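Local coordinates for probable transcriptional regulator, LysR family protein (Rhodococcus sp., PDB 2QL3) that probably acts as a DNA-binding transcription factor of the LysR family, the chain described being its C-terminal, effector-binding-type domain, at residues T48-G53 with P67-V72; A136-A141 with T152-R157. All blocks are in the same frame, centred on the assembly; numbering follows the deposited sequence.

Contact 1: T48-G53 with P67-V72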
loop_
_atom_site.group_PDB
_atom_site.type_symbol
_atom_site.label_atom_id
_atom_site.label_comp_id
_atom_site.label_asym_id
_atom_site.label_seq_id
_atom_site.Cartn_x
_atom_site.Cartn_y
_atom_site.Cartn_z
ATOM N N THR A 48 -11.887 -13.462 11.402
ATOM C CA THR A 48 -11.560 -13.953 12.717
ATOM C C THR A 48 -11.784 -12.909 13.827
ATOM O O THR A 48 -12.331 -13.220 14.873
ATOM C CB THR A 48 -10.078 -14.428 12.666
ATOM O OG1 THR A 48 -10.113 -15.793 12.228
ATOM C CG2 THR A 48 -9.422 -14.352 14.009
ATOM N N GLN A 49 -11.364 -11.680 13.578
ATOM C CA GLN A 49 -11.620 -10.574 14.495
ATOM C C GLN A 49 -13.112 -10.266 14.605
ATOM O O GLN A 49 -13.658 -10.184 15.738
ATOM C CB GLN A 49 -10.747 -9.346 14.110
ATOM C CG GLN A 49 -9.281 -9.636 14.392
ATOM C CD GLN A 49 -8.264 -8.752 13.621
ATOM O OE1 GLN A 49 -7.136 -9.191 13.339
ATOM N NE2 GLN A 49 -8.641 -7.525 13.329
ATOM N N LEU A 50 -13.795 -10.152 13.470
ATOM C CA LEU A 50 -15.260 -9.958 13.472
ATOM C C LEU A 50 -16.034 -11.072 14.209
ATOM O O LEU A 50 -16.941 -10.796 14.999
ATOM C CB LEU A 50 -15.823 -9.768 12.059
ATOM C CG LEU A 50 -17.205 -9.058 11.910
ATOM C CD1 LEU A 50 -17.185 -7.594 12.294
ATOM C CD2 LEU A 50 -17.705 -9.112 10.468
ATOM N N GLU A 51 -15.693 -12.334 13.966
ATOM C CA GLU A 51 -16.349 -13.443 14.695
ATOM C C GLU A 51 -16.157 -13.319 16.199
ATOM O O GLU A 51 -17.074 -13.650 16.964
ATOM C CB GLU A 51 -15.872 -14.844 14.257
ATOM C CG GLU A 51 -16.321 -15.298 12.876
ATOM C CD GLU A 51 -17.759 -15.777 12.809
ATOM O OE1 GLU A 51 -18.313 -16.304 13.827
ATOM O OE2 GLU A 51 -18.345 -15.618 11.690
ATOM N N GLY A 52 -14.968 -12.913 16.631
ATOM C CA GLY A 52 -14.711 -12.849 18.081
ATOM C C GLY A 52 -15.090 -11.554 18.808
ATOM O O GLY A 52 -14.769 -11.385 20.002
ATOM N N GLY A 53 -15.723 -10.624 18.082
ATOM C CA GLY A 53 -16.179 -9.371 18.630
ATOM C C GLY A 53 -15.134 -8.288 18.770
ATOM O O GLY A 53 -15.335 -7.326 19.484
ATOM N N PRO A 67 -22.026 -16.451 4.891
ATOM C CA PRO A 67 -23.460 -16.205 5.040
ATOM C C PRO A 67 -23.870 -15.715 6.427
ATOM O O PRO A 67 -24.999 -15.261 6.555
ATOM C CB PRO A 67 -24.089 -17.590 4.767
ATOM C CG PRO A 67 -23.120 -18.282 3.924
ATOM C CD PRO A 67 -21.754 -17.832 4.427
ATOM N N GLU A 68 -23.000 -15.806 7.445
ATOM C CA GLU A 68 -23.356 -15.361 8.818
ATOM C C GLU A 68 -23.368 -13.808 8.933
ATOM O O GLU A 68 -23.801 -13.260 9.952
ATOM C CB GLU A 68 -22.400 -15.966 9.885
ATOM C CG GLU A 68 -22.632 -17.492 10.315
ATOM C CD GLU A 68 -22.085 -17.841 11.748
ATOM O OE1 GLU A 68 -20.845 -18.080 11.947
ATOM O OE2 GLU A 68 -22.911 -17.927 12.698
ATOM N N TRP A 69 -22.854 -13.126 7.893
ATOM C CA TRP A 69 -22.682 -11.678 7.864
ATOM C C TRP A 69 -23.814 -10.987 7.138
ATOM O O TRP A 69 -24.164 -11.329 6.032
ATOM C CB TRP A 69 -21.352 -11.325 7.178
ATOM C CG TRP A 69 -20.099 -11.751 8.000
ATOM C CD1 TRP A 69 -20.051 -12.616 9.085
ATOM C CD2 TRP A 69 -18.745 -11.384 7.725
ATOM N NE1 TRP A 69 -18.752 -12.787 9.503
ATOM C CE2 TRP A 69 -17.926 -12.026 8.704
ATOM C CE3 TRP A 69 -18.142 -10.564 6.767
ATOM C CZ2 TRP A 69 -16.541 -11.853 8.744
ATOM C CZ3 TRP A 69 -16.762 -10.366 6.819
ATOM C CH2 TRP A 69 -15.971 -11.033 7.788
ATOM N N GLN A 70 -24.409 -10.037 7.805
ATOM C CA GLN A 70 -25.345 -9.107 7.206
ATOM C C GLN A 70 -24.461 -8.104 6.469
ATOM O O GLN A 70 -23.367 -7.780 6.943
ATOM C CB GLN A 70 -26.101 -8.414 8.327
ATOM C CG GLN A 70 -27.050 -9.320 9.090
ATOM C CD GLN A 70 -28.386 -9.439 8.376
ATOM O OE1 GLN A 70 -29.274 -8.594 8.551
ATOM N NE2 GLN A 70 -28.542 -10.481 7.567
ATOM N N THR A 71 -24.906 -7.643 5.313
ATOM C CA THR A 71 -24.125 -6.697 4.506
ATOM C C THR A 71 -25.078 -5.633 3.928
ATOM O O THR A 71 -26.258 -5.893 3.784
ATOM C CB THR A 71 -23.380 -7.364 3.314
ATOM O OG1 THR A 71 -24.338 -7.921 2.415
ATOM C CG2 THR A 71 -22.357 -8.462 3.760
ATOM N N VAL A 72 -24.557 -4.447 3.611
ATOM C CA VAL A 72 -25.326 -3.412 2.924
ATOM C C VAL A 72 -24.340 -2.801 1.904
ATOM O O VAL A 72 -23.253 -2.369 2.281
ATOM C CB VAL A 72 -25.843 -2.300 3.915
ATOM C CG1 VAL A 72 -26.273 -1.055 3.147
ATOM C CG2 VAL A 72 -27.047 -2.746 4.739
#
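One face of the W69 indole is covered by a methyl of L50, and the E51 carboxylate lies at its edge, near the ring plane. L50 CD2 sits 3.4 Å from the centroid of the six-membered ring of W69, 14° off the ring normal, which defines a CH-pi contact. With CG anti to the backbone N (chi1 -158°), L50 sends this branch from the last turn of helix 43-51 to the start of strand 69-84, joining two elements of the periplasmic-binding-protein-type fold of LysR effector domains. The W69 ring also meets that of H189, while E68 and Q70 pair through the backbone with Q190 and W188. Replacing W69 by alanine would probably open a gap beside L50 CD2 and take away the aromatic face on which that methyl rests. Beside the indole N-H edge, E51 OE2 is 3.6 Å from W69 NE1 without making a hydrogen bond, the carboxylate plane turned 23° from the ring. E51 OE2 is also 3.5 Å from E68 OE1, a like-charge approach that is probably unfavourable unless nearby groups offset it. Beyond E51, G53, with positive phi, closes a Schellman motif, G52 N bonding to T48 O at 3.2 Å and G53 N only weakly to L50 O at 3.3 Å.

Contact 2: A136-A141 with T152-R157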
loop_
_atom_site.group_PDB
_atom_site.type_symbol
_atom_site.label_atom_id
_atom_site.label_comp_id
_atom_site.label_asym_id
_atom_site.label_seq_id
_atom_site.Cartn_x
_atom_site.Cartn_y
_atom_site.Cartn_z
ATOM N N ALA A 136 1.231 -8.018 -2.658
ATOM C CA ALA A 136 -0.046 -7.744 -1.970
ATOM C C ALA A 136 -0.326 -6.231 -1.806
ATOM O O ALA A 136 -1.371 -5.831 -1.268
ATOM C CB ALA A 136 -0.119 -8.486 -0.596
ATOM N N ASN A 137 0.581 -5.407 -2.334
ATOM C CA ASN A 137 0.520 -3.958 -2.182
ATOM C C ASN A 137 -0.108 -3.282 -3.406
ATOM O O ASN A 137 0.391 -3.404 -4.479
ATOM C CB ASN A 137 1.902 -3.399 -1.951
ATOM C CG ASN A 137 1.867 -1.928 -1.499
ATOM O OD1 ASN A 137 0.837 -1.439 -1.006
ATOM N ND2 ASN A 137 2.974 -1.234 -1.658
ATOM N N PHE A 138 -1.217 -2.591 -3.230
ATOM C CA PHE A 138 -1.964 -2.015 -4.356
ATOM C C PHE A 138 -1.114 -1.065 -5.160
ATOM O O PHE A 138 -1.135 -1.102 -6.381
ATOM C CB PHE A 138 -3.210 -1.313 -3.816
ATOM C CG PHE A 138 -4.249 -0.983 -4.807
ATOM C CD1 PHE A 138 -5.343 -1.824 -4.986
ATOM C CD2 PHE A 138 -4.254 0.248 -5.440
ATOM C CE1 PHE A 138 -6.403 -1.489 -5.882
ATOM C CE2 PHE A 138 -5.287 0.575 -6.324
ATOM C CZ PHE A 138 -6.345 -0.295 -6.560
ATOM N N GLU A 139 -0.397 -0.191 -4.477
ATOM C CA GLU A 139 0.426 0.792 -5.186
ATOM C C GLU A 139 1.622 0.150 -5.854
ATOM O O GLU A 139 2.067 0.625 -6.895
ATOM C CB GLU A 139 0.914 1.892 -4.270
ATOM C CG GLU A 139 1.640 3.030 -5.031
ATOM C CD GLU A 139 0.787 3.702 -6.132
ATOM O OE1 GLU A 139 1.369 4.382 -7.004
ATOM O OE2 GLU A 139 -0.464 3.551 -6.152
ATOM N N THR A 140 2.151 -0.926 -5.274
ATOM C CA THR A 140 3.202 -1.624 -5.961
ATOM C C THR A 140 2.701 -2.154 -7.318
ATOM O O THR A 140 3.420 -2.076 -8.323
ATOM C CB THR A 140 3.821 -2.734 -5.099
ATOM O OG1 THR A 140 4.374 -2.145 -3.905
ATOM C CG2 THR A 140 4.917 -3.489 -5.895
ATOM N N ALA A 141 1.463 -2.649 -7.362
ATOM C CA ALA A 141 0.914 -3.149 -8.607
ATOM C C ALA A 141 0.815 -2.008 -9.604
ATOM O O ALA A 141 1.220 -2.162 -10.727
ATOM C CB ALA A 141 -0.456 -3.792 -8.403
ATOM N N THR A 152 -2.108 -5.109 -15.218
ATOM C CA THR A 152 -2.839 -5.692 -14.113
ATOM C C THR A 152 -4.345 -5.588 -14.252
ATOM O O THR A 152 -4.867 -5.006 -15.191
ATOM C CB THR A 152 -2.362 -5.170 -12.716
ATOM O OG1 THR A 152 -2.757 -6.123 -11.707
ATOM C CG2 THR A 152 -2.910 -3.731 -12.390
ATOM N N LEU A 153 -5.051 -6.161 -13.302
ATOM C CA LEU A 153 -6.456 -5.804 -13.132
ATOM C C LEU A 153 -6.747 -5.448 -11.703
ATOM O O LEU A 153 -6.245 -6.097 -10.794
ATOM C CB LEU A 153 -7.395 -6.891 -13.658
ATOM C CG LEU A 153 -7.462 -8.327 -13.204
ATOM C CD1 LEU A 153 -8.683 -8.476 -12.311
ATOM C CD2 LEU A 153 -7.622 -9.236 -14.403
ATOM N N LEU A 154 -7.555 -4.403 -11.532
ATOM C CA LEU A 154 -7.825 -3.780 -10.234
ATOM C C LEU A 154 -9.302 -3.465 -10.100
ATOM O O LEU A 154 -9.990 -3.128 -11.075
ATOM C CB LEU A 154 -7.000 -2.478 -10.054
ATOM C CG LEU A 154 -5.434 -2.552 -9.986
ATOM C CD1 LEU A 154 -4.847 -1.174 -10.030
ATOM C CD2 LEU A 154 -4.815 -3.385 -8.810
ATOM N N LEU A 155 -9.770 -3.543 -8.854
ATOM C CA LEU A 155 -11.169 -3.366 -8.504
ATOM C C LEU A 155 -11.432 -1.911 -8.147
ATOM O O LEU A 155 -12.585 -1.494 -8.021
ATOM C CB LEU A 155 -11.561 -4.285 -7.324
ATOM C CG LEU A 155 -11.938 -5.722 -7.702
ATOM C CD1 LEU A 155 -13.302 -5.700 -8.340
ATOM C CD2 LEU A 155 -10.985 -6.343 -8.714
ATOM N N GLN A 156 -10.369 -1.159 -7.927
ATOM C CA GLN A 156 -10.556 0.234 -7.636
ATOM C C GLN A 156 -9.595 1.109 -8.421
ATOM O O GLN A 156 -8.556 0.658 -8.905
ATOM C CB GLN A 156 -10.363 0.489 -6.150
ATOM C CG GLN A 156 -11.207 -0.417 -5.248
ATOM C CD GLN A 156 -10.979 -0.061 -3.849
ATOM O OE1 GLN A 156 -10.160 -0.699 -3.155
ATOM N NE2 GLN A 156 -11.636 1.013 -3.412
ATOM N N ARG A 157 -9.939 2.377 -8.484
ATOM C CA ARG A 157 -9.212 3.336 -9.290
ATOM C C ARG A 157 -8.936 4.609 -8.488
ATOM O O ARG A 157 -9.812 5.420 -8.332
ATOM C CB ARG A 157 -9.986 3.661 -10.571
ATOM C CG ARG A 157 -9.443 4.894 -11.262
ATOM C CD ARG A 157 -9.219 4.842 -12.715
ATOM N NE ARG A 157 -10.339 5.282 -13.521
ATOM C CZ ARG A 157 -10.276 5.944 -14.685
ATOM N NH1 ARG A 157 -11.416 6.215 -15.302
ATOM N NH2 ARG A 157 -9.148 6.369 -15.245
#
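F138 lays its phenyl ring against L154, whose CD2 methyl stands over one face. CD2 of L154 is 4.2 Å from the centroid of the F138 ring and 25° off its normal, a CH-pi contact displaced toward CE1. The second branch takes part as well, L154 CD1 lying 3.9 Å from F138 CZ. The phenylalanine reaches across because its CG is anti to the backbone N (chi1 -165°), carrying the ring away from the first turn of helix 138-147 toward the end of strand 152-154. Beyond that strand, Q156 meets the ring differently: its backbone O lies in the ring plane, 3.4 Å from F138 CZ. One turn along the helix, A141 CB adds a looser apolar touch to L154 CD2. N137 occupies the N-cap position, and its ND2 donates to T140 OG1 at 2.8 Å, the hydroxyl tilted 29° out of the amide plane. L109 of strand 106-109, which belongs to a second, two-stranded sheet, touches both F138 and L154. On the helix's dimer-facing side, T140 OG1 bonds to E40 OE2 of the second subunit. No hydrogen bond crosses between the two segments, so the direct contact probably rests mainly on shape and dispersion, supplemented by the probably weak electrostatic attraction of a ring-edge C-H for the Q156 carbonyl oxygen.

Overall arrangement
Contact 1 closes before contact 2 opens, placing them in series along the chain, and their centres are 25 Å apart with the nearest atoms about 13 Å from each other. All four segments belong to the LysR substrate-binding domain, whose fold in this family has two lobes. Strand 69-84 relates them: residues 67-72 include its beginning, whereas its later part pairs antiparallel with strand 152-154 of contact 2. Contact 1 thus packs helix 43-51 at the outer part of one lobe, and contact 2 packs helix 138-147 within the other. The distances exclude direct touching, and the mixed sheet, through strand 69-84, provides one continuous link between them.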